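Local coordinates for protein cellulose 1,4-beta-cellobiosidase (Clostridium thermocellum, PDB 3ZQX) that is the family 3b carbohydrate-binding module of a cellulosomal cellobiohydrolase, a calcium-containing beta-sandwich from a family whose members typically bind cellulose, at residues A[17-22]-A[99-104]. The protein carries 1 engineered substitution. Sequence-based numbering, arbitrary orientation.
Sequences QEIKGK and FVIRYA
An antiparallel ladder within one sheet of the CBM3 beta-sandwich joins Ile19 and Gly21 of 17-22 to Ile101 and Phe99 of 99-104. Each of these two hydrogen-bonded pairs makes two bonds: Ile101 N reaches Ile19 O at 3.0 Å, and Gly21 N meets Phe99 O at 3.1 Å, with the reciprocal bonds closing both rings. Between them, Lys20 and Val100 form a non-hydrogen-bonded pair. Where the ladder ends, a water takes over, donating to Gln17 O and accepting from Tyr103 N.

On the inner face, the Phe99 ring folds back over the partner strand. Its chi1 of 73° sets CG between its own N and carbonyl carbon. The ring packs closely on the glycine backbone, Gly21 N sitting 3.7 Å above its plane and offset toward the rim, and Phe99 CE1 is 3.2 Å from Gly21 C. Ile19 approaches Phe99 obliquely, CG2 lying 3.8 Å from CE2, and lies side by side with Ile101. The Ile19 side chain is about 6 Å from the bound calcium ion, whose site is formed by Thr45, Glu47, Asp110, Asn113 and Asp114.

The other face is more polar. Glu18 and Arg102 run side by side in the same direction, and Arg102 NH1 donates to Glu18 OE2 at 2.9 Å, nearly along the acceptor's C-O axis. Carboxylate and guanidinium planes are only 13° apart, yet a single NH1-OE2 bond forms the salt bridge; Tyr57 OH also binds NH1 and probably helps fix the guanidinium. Val100 divides its methyls between two neighbours, CG1 against the Glu18 chain and CG2 3.8 Å from Lys20 CG. Strands 15-27 and 97-103 thus pair antiparallel in one sheet of the CBM3 beta-sandwich, their Ile19, Phe99 and Ile101 face packed on Tyr42 of the other sheet.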
loop_
_atom_site.group_PDB
_atom_site.type_symbol
_atom_site.label_atom_id
_atom_site.label_comp_id
_atom_site.label_asym_id
_atom_site.label_seq_id
_atom_site.Cartn_x
_atom_site.Cartn_y
_atom_site.Cartn_z
ATOM N N GLN A 17 0.887 -8.541 -15.438
ATOM C CA GLN A 17 1.488 -9.430 -14.461
ATOM C C GLN A 17 1.950 -8.698 -13.204
ATOM O O GLN A 17 2.279 -9.345 -12.209
ATOM C CB GLN A 17 2.656 -10.179 -15.086
ATOM C CG GLN A 17 2.232 -11.113 -16.194
ATOM C CD GLN A 17 3.376 -11.430 -17.119
ATOM O OE1 GLN A 17 3.959 -10.530 -17.719
ATOM N NE2 GLN A 17 3.738 -12.703 -17.208
ATOM N N GLU A 18 2.023 -7.370 -13.249
ATOM C CA GLU A 18 2.498 -6.606 -12.105
ATOM C C GLU A 18 1.589 -5.422 -11.798
ATOM O O GLU A 18 1.522 -4.462 -12.565
ATOM C CB GLU A 18 3.916 -6.094 -12.373
ATOM C CG GLU A 18 4.942 -7.207 -12.482
ATOM C CD GLU A 18 6.360 -6.698 -12.637
ATOM O OE1 GLU A 18 6.544 -5.588 -13.170
ATOM O OE2 GLU A 18 7.291 -7.411 -12.217
ATOM N N ILE A 19 0.921 -5.458 -10.649
ATOM C CA ILE A 19 0.384 -4.233 -10.078
ATOM C C ILE A 19 1.602 -3.412 -9.687
ATOM O O ILE A 19 2.547 -3.973 -9.137
ATOM C CB ILE A 19 -0.489 -4.520 -8.835
ATOM C CG1 ILE A 19 -1.701 -5.379 -9.209
ATOM C CG2 ILE A 19 -0.899 -3.226 -8.157
ATOM C CD1 ILE A 19 -2.494 -5.878 -8.011
ATOM N N LYS A 20 1.642 -2.131 -10.050
ATOM C CA LYS A 20 2.821 -1.331 -9.757
ATOM C C LYS A 20 2.454 0.119 -9.515
ATOM O O LYS A 20 1.800 0.745 -10.353
ATOM C CB LYS A 20 3.818 -1.424 -10.919
ATOM C CG LYS A 20 5.131 -0.687 -10.686
ATOM C CD LYS A 20 6.096 -0.850 -11.846
ATOM C CE LYS A 20 7.392 -0.099 -11.595
ATOM N NZ LYS A 20 8.348 -0.251 -12.716
ATOM N N GLY A 21 2.977 0.686 -8.438
ATOM C CA GLY A 21 2.743 2.074 -8.114
ATOM C C GLY A 21 3.685 2.494 -7.015
ATOM O O GLY A 21 4.719 1.852 -6.798
ATOM N N LYS A 22 3.364 3.604 -6.361
ATOM C CA LYS A 22 4.133 4.051 -5.213
ATOM C C LYS A 22 3.201 4.545 -4.133
ATOM O O LYS A 22 2.123 5.068 -4.419
ATOM C CB LYS A 22 5.096 5.183 -5.584
ATOM C CG LYS A 22 6.007 4.893 -6.769
ATOM C CD LYS A 22 7.019 6.010 -6.987
ATOM C CE LYS A 22 7.898 5.723 -8.192
ATOM N NZ LYS A 22 8.993 6.728 -8.315
ATOM N N PHE A 99 6.073 -0.147 -5.063
ATOM C CA PHE A 99 5.505 -1.469 -4.871
ATOM C C PHE A 99 5.166 -2.147 -6.170
ATOM O O PHE A 99 4.669 -1.512 -7.112
ATOM C CB PHE A 99 4.287 -1.460 -3.917
ATOM C CG PHE A 99 3.018 -0.865 -4.489
ATOM C CD1 PHE A 99 2.811 0.509 -4.509
ATOM C CD2 PHE A 99 1.997 -1.698 -4.941
ATOM C CE1 PHE A 99 1.632 1.037 -5.008
ATOM C CE2 PHE A 99 0.814 -1.172 -5.426
ATOM C CZ PHE A 99 0.632 0.193 -5.462
ATOM N N VAL A 100 5.445 -3.448 -6.193
ATOM C CA VAL A 100 4.992 -4.364 -7.222
ATOM C C VAL A 100 4.326 -5.540 -6.520
ATOM O O VAL A 100 4.844 -6.043 -5.505
ATOM C CB VAL A 100 6.175 -4.877 -8.059
ATOM C CG1 VAL A 100 5.805 -6.143 -8.827
ATOM C CG2 VAL A 100 6.662 -3.787 -9.006
ATOM N N ILE A 101 3.176 -5.963 -7.044
ATOM C CA ILE A 101 2.538 -7.196 -6.605
ATOM C C ILE A 101 2.445 -8.113 -7.810
ATOM O O ILE A 101 1.883 -7.741 -8.853
ATOM C CB ILE A 101 1.113 -6.963 -6.059
ATOM C CG1 ILE A 101 1.121 -5.964 -4.900
ATOM C CG2 ILE A 101 0.481 -8.288 -5.637
ATOM C CD1 ILE A 101 -0.236 -5.367 -4.615
ATOM N N ARG A 102 3.017 -9.301 -7.693
ATOM C CA ARG A 102 3.016 -10.251 -8.794
ATOM C C ARG A 102 2.769 -11.651 -8.270
ATOM O O ARG A 102 2.744 -11.870 -7.064
ATOM C CB ARG A 102 4.322 -10.181 -9.575
ATOM C CG ARG A 102 5.549 -10.575 -8.815
ATOM C CD ARG A 102 6.708 -10.288 -9.757
ATOM N NE ARG A 102 8.021 -10.511 -9.178
ATOM C CZ ARG A 102 9.063 -9.705 -9.358
ATOM N NH1 ARG A 102 8.957 -8.598 -10.092
ATOM N NH2 ARG A 102 10.216 -10.006 -8.791
ATOM N N TYR A 103 2.534 -12.584 -9.179
ATOM C CA TYR A 103 2.420 -13.991 -8.830
ATOM C C TYR A 103 3.729 -14.741 -9.049
ATOM O O TYR A 103 4.477 -14.441 -9.983
ATOM C CB TYR A 103 1.340 -14.644 -9.678
ATOM C CG TYR A 103 -0.064 -14.225 -9.328
ATOM C CD1 TYR A 103 -0.726 -14.809 -8.266
ATOM C CD2 TYR A 103 -0.730 -13.250 -10.062
ATOM C CE1 TYR A 103 -2.017 -14.445 -7.940
ATOM C CE2 TYR A 103 -2.024 -12.877 -9.745
ATOM C CZ TYR A 103 -2.661 -13.475 -8.682
ATOM O OH TYR A 103 -3.952 -13.141 -8.339
ATOM N N ALA A 104 4.003 -15.731 -8.202
ATOM C CA ALA A 104 5.182 -16.575 -8.379
ATOM C C ALA A 104 5.230 -17.212 -9.763
ATOM O O ALA A 104 6.308 -17.431 -10.309
ATOM C CB ALA A 104 5.231 -17.653 -7.306
HETATM O O HOH W 1 2.386 -12.069 -11.983
#